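Local structure of methyl-accepting chemotaxis protein (6CEQ) at residues Pro74-Ile79 and Asn87-Ala92. The protein is a chemoreceptor that probably senses oxygen through heme bound in its PAS domains, of which this chain is the second. Numbering follows the deposited sequence.
Sequences PFTSMI and NLTCIA. With HEM (protoporphyrin IX containing Fe), chain D.
Leu88 wedges its forked side chain between the edge of the Phe75 ring and Ile79. Its CG stands anti to the backbone N (chi1 173°), on the heme-facing side of the strand pair. From there the branch sends CD2 to the ring edge, in the ring plane and 3.9 Å from Phe75 CD2, and CD1 onto the porphyrin, 3.5 Å from HEM C2A. Ile79 packs beside it, Ile79 CD1 lying 4.0 Å from Leu88 CD1, and its CG2 meets the meso carbon CHA of the heme. The pairs Phe75/Cys90 and Ser77/Leu88 put their side chains on this face of the antiparallel hairpin of strands 75-81 and 84-94, part of the five-stranded PAS sheet that backs the heme pocket; the heme is also hydrogen-bonded to His62 NE2. Both pairs exchange backbone hydrogen bonds in both directions, Leu88 N to Ser77 O being the shortest at 2.6 Å. The propionate carrying O1A and O2A reaches between Phe75 and Ser77, with HEM O1A 2.8 Å from Ser77 OG and at the edge of the Phe75 ring. On the other face, that of Thr76 and Thr89, the packing is thinner, Thr76 CG2 standing 4.3 Å from Thr89 CG2. At the hairpin's open end, Pro74 CB rests 4.1 Å from Ile91 CG2.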
loop_
_atom_site.group_PDB
_atom_site.type_symbol
_atom_site.label_atom_id
_atom_site.label_comp_id
_atom_site.label_asym_id
_atom_site.label_seq_id
_atom_site.Cartn_x
_atom_site.Cartn_y
_atom_site.Cartn_z
ATOM N N PRO A 74 5.189 8.716 11.074
ATOM C CA PRO A 74 4.531 8.567 9.767
ATOM C C PRO A 74 5.293 9.145 8.570
ATOM O O PRO A 74 6.078 10.096 8.690
ATOM C CB PRO A 74 3.198 9.304 9.965
ATOM C CG PRO A 74 3.478 10.310 11.012
ATOM C CD PRO A 74 4.489 9.683 11.941
ATOM N N PHE A 75 5.069 8.528 7.413
ATOM C CA PHE A 75 5.671 8.920 6.146
ATOM C C PHE A 75 4.565 9.285 5.167
ATOM O O PHE A 75 3.560 8.580 5.076
ATOM C CB PHE A 75 6.539 7.776 5.580
ATOM C CG PHE A 75 7.158 8.078 4.246
ATOM C CD1 PHE A 75 8.426 8.630 4.166
ATOM C CD2 PHE A 75 6.473 7.807 3.071
ATOM C CE1 PHE A 75 8.996 8.906 2.942
ATOM C CE2 PHE A 75 7.042 8.077 1.835
ATOM C CZ PHE A 75 8.302 8.624 1.772
ATOM N N THR A 76 4.741 10.390 4.431
ATOM C CA THR A 76 3.763 10.797 3.430
ATOM C C THR A 76 4.453 11.103 2.114
ATOM O O THR A 76 5.593 11.577 2.087
ATOM C CB THR A 76 2.960 12.030 3.852
ATOM O OG1 THR A 76 3.826 13.174 3.905
ATOM C CG2 THR A 76 2.324 11.811 5.215
ATOM N N SER A 77 3.739 10.850 1.020
ATOM C CA SER A 77 4.296 11.093 -0.304
ATOM C C SER A 77 3.180 11.017 -1.333
ATOM O O SER A 77 2.105 10.475 -1.075
ATOM C CB SER A 77 5.388 10.067 -0.628
ATOM O OG SER A 77 6.156 10.463 -1.743
ATOM N N MET A 78 3.452 11.570 -2.505
ATOM C CA MET A 78 2.613 11.386 -3.677
ATOM C C MET A 78 3.285 10.345 -4.558
ATOM O O MET A 78 4.496 10.414 -4.784
ATOM C CB MET A 78 2.408 12.706 -4.418
ATOM C CG MET A 78 1.633 12.555 -5.697
ATOM S SD MET A 78 2.823 12.416 -7.038
ATOM C CE MET A 78 2.064 11.137 -7.996
ATOM N N ILE A 79 2.517 9.348 -5.010
ATOM C CA ILE A 79 3.093 8.247 -5.770
ATOM C C ILE A 79 2.323 8.048 -7.069
ATOM O O ILE A 79 1.122 8.319 -7.157
ATOM C CB ILE A 79 3.140 6.932 -4.963
ATOM C CG1 ILE A 79 1.733 6.401 -4.679
ATOM C CG2 ILE A 79 3.917 7.136 -3.654
ATOM C CD1 ILE A 79 1.740 4.968 -4.189
ATOM N N ASN A 87 -2.129 10.066 -3.020
ATOM C CA ASN A 87 -1.457 10.635 -1.862
ATOM C C ASN A 87 -1.326 9.537 -0.818
ATOM O O ASN A 87 -2.334 8.983 -0.366
ATOM C CB ASN A 87 -2.204 11.840 -1.298
ATOM C CG ASN A 87 -1.385 12.593 -0.256
ATOM O OD1 ASN A 87 -0.224 12.259 0.007
ATOM N ND2 ASN A 87 -1.989 13.617 0.345
ATOM N N LEU A 88 -0.090 9.199 -0.468
ATOM C CA LEU A 88 0.206 8.046 0.368
ATOM C C LEU A 88 0.497 8.463 1.800
ATOM O O LEU A 88 1.232 9.428 2.043
ATOM C CB LEU A 88 1.411 7.277 -0.190
ATOM C CG LEU A 88 1.996 6.126 0.633
ATOM C CD1 LEU A 88 2.532 5.064 -0.319
ATOM C CD2 LEU A 88 3.114 6.586 1.576
ATOM N N THR A 89 -0.046 7.704 2.747
ATOM C CA THR A 89 0.304 7.847 4.154
ATOM C C THR A 89 0.692 6.484 4.698
ATOM O O THR A 89 -0.051 5.520 4.524
ATOM C CB THR A 89 -0.861 8.405 4.967
ATOM O OG1 THR A 89 -1.315 9.615 4.357
ATOM C CG2 THR A 89 -0.409 8.694 6.392
ATOM N N CYS A 90 1.852 6.408 5.353
ATOM C CA CYS A 90 2.328 5.177 5.972
ATOM C C CYS A 90 2.501 5.418 7.466
ATOM O O CYS A 90 3.231 6.330 7.867
ATOM C CB CYS A 90 3.653 4.741 5.343
ATOM S SG CYS A 90 4.241 3.137 5.906
ATOM N N ILE A 91 1.829 4.610 8.284
ATOM C CA ILE A 91 1.873 4.750 9.735
ATOM C C ILE A 91 2.312 3.424 10.345
ATOM O O ILE A 91 2.186 2.357 9.739
ATOM C CB ILE A 91 0.517 5.193 10.325
ATOM C CG1 ILE A 91 -0.570 4.164 10.010
ATOM C CG2 ILE A 91 0.120 6.553 9.785
ATOM C CD1 ILE A 91 -0.930 3.261 11.180
ATOM N N ALA A 92 2.828 3.504 11.572
ATOM C CA ALA A 92 3.283 2.318 12.279
ATOM C C ALA A 92 2.109 1.650 12.981
ATOM O O ALA A 92 1.374 2.298 13.732
ATOM C CB ALA A 92 4.369 2.686 13.302
HETATM C CHA HEM D . 5.308 3.707 -3.172
HETATM C CHB HEM D . 5.126 1.048 0.872
HETATM C CHC HEM D . 1.923 -1.851 -1.413
HETATM C CHD HEM D . 3.736 -0.199 -5.594
HETATM C C1A HEM D . 5.403 3.307 -1.857
HETATM C C2A HEM D . 5.860 4.117 -0.799
HETATM C C3A HEM D . 5.813 3.378 0.342
HETATM C C4A HEM D . 5.331 2.100 0.001
HETATM C CMA HEM D . 6.209 3.844 1.720
HETATM C CAA HEM D . 6.317 5.548 -0.911
HETATM C CBA HEM D . 7.728 5.587 -1.502
HETATM C CGA HEM D . 8.121 7.017 -1.768
HETATM O O1A HEM D . 7.246 7.862 -2.060
HETATM O O2A HEM D . 9.322 7.359 -1.697
HETATM C C1B HEM D . 4.161 0.069 0.594
HETATM C C2B HEM D . 3.612 -0.775 1.596
HETATM C C3B HEM D . 2.712 -1.596 0.985
HETATM C C4B HEM D . 2.723 -1.225 -0.450
HETATM C CMB HEM D . 3.961 -0.764 3.062
HETATM C CAB HEM D . 1.892 -2.643 1.621
HETATM C CBB HEM D . 1.287 -2.401 2.780
HETATM C C1C HEM D . 2.141 -1.684 -2.777
HETATM C C2C HEM D . 1.494 -2.373 -3.814
HETATM C C3C HEM D . 2.012 -1.901 -5.012
HETATM C C4C HEM D . 2.985 -0.913 -4.691
HETATM C CMC HEM D . 0.432 -3.431 -3.657
HETATM C CAC HEM D . 1.626 -2.340 -6.364
HETATM C CBC HEM D . 0.349 -2.575 -6.649
HETATM C C1D HEM D . 4.250 1.055 -5.255
HETATM C C2D HEM D . 4.660 2.034 -6.268
HETATM C C3D HEM D . 5.095 3.116 -5.596
HETATM C C4D HEM D . 4.950 2.804 -4.169
HETATM C CMD HEM D . 4.606 1.861 -7.764
HETATM C CAD HEM D . 5.625 4.394 -6.190
HETATM C CBD HEM D . 6.860 4.089 -7.039
HETATM C CGD HEM D . 7.898 3.402 -6.191
HETATM O O1D HEM D . 8.223 2.219 -6.435
HETATM O O2D HEM D . 8.436 4.015 -5.242
HETATM N NA HEM D . 5.084 2.074 -1.346
HETATM N NB HEM D . 3.611 -0.227 -0.594
HETATM N NC HEM D . 3.035 -0.810 -3.327
HETATM N ND HEM D . 4.446 1.567 -4.031
HETATM FE FE HEM D . 4.083 0.735 -2.402
HETATM O O HOH W 1 1.821 1.888 -2.141
#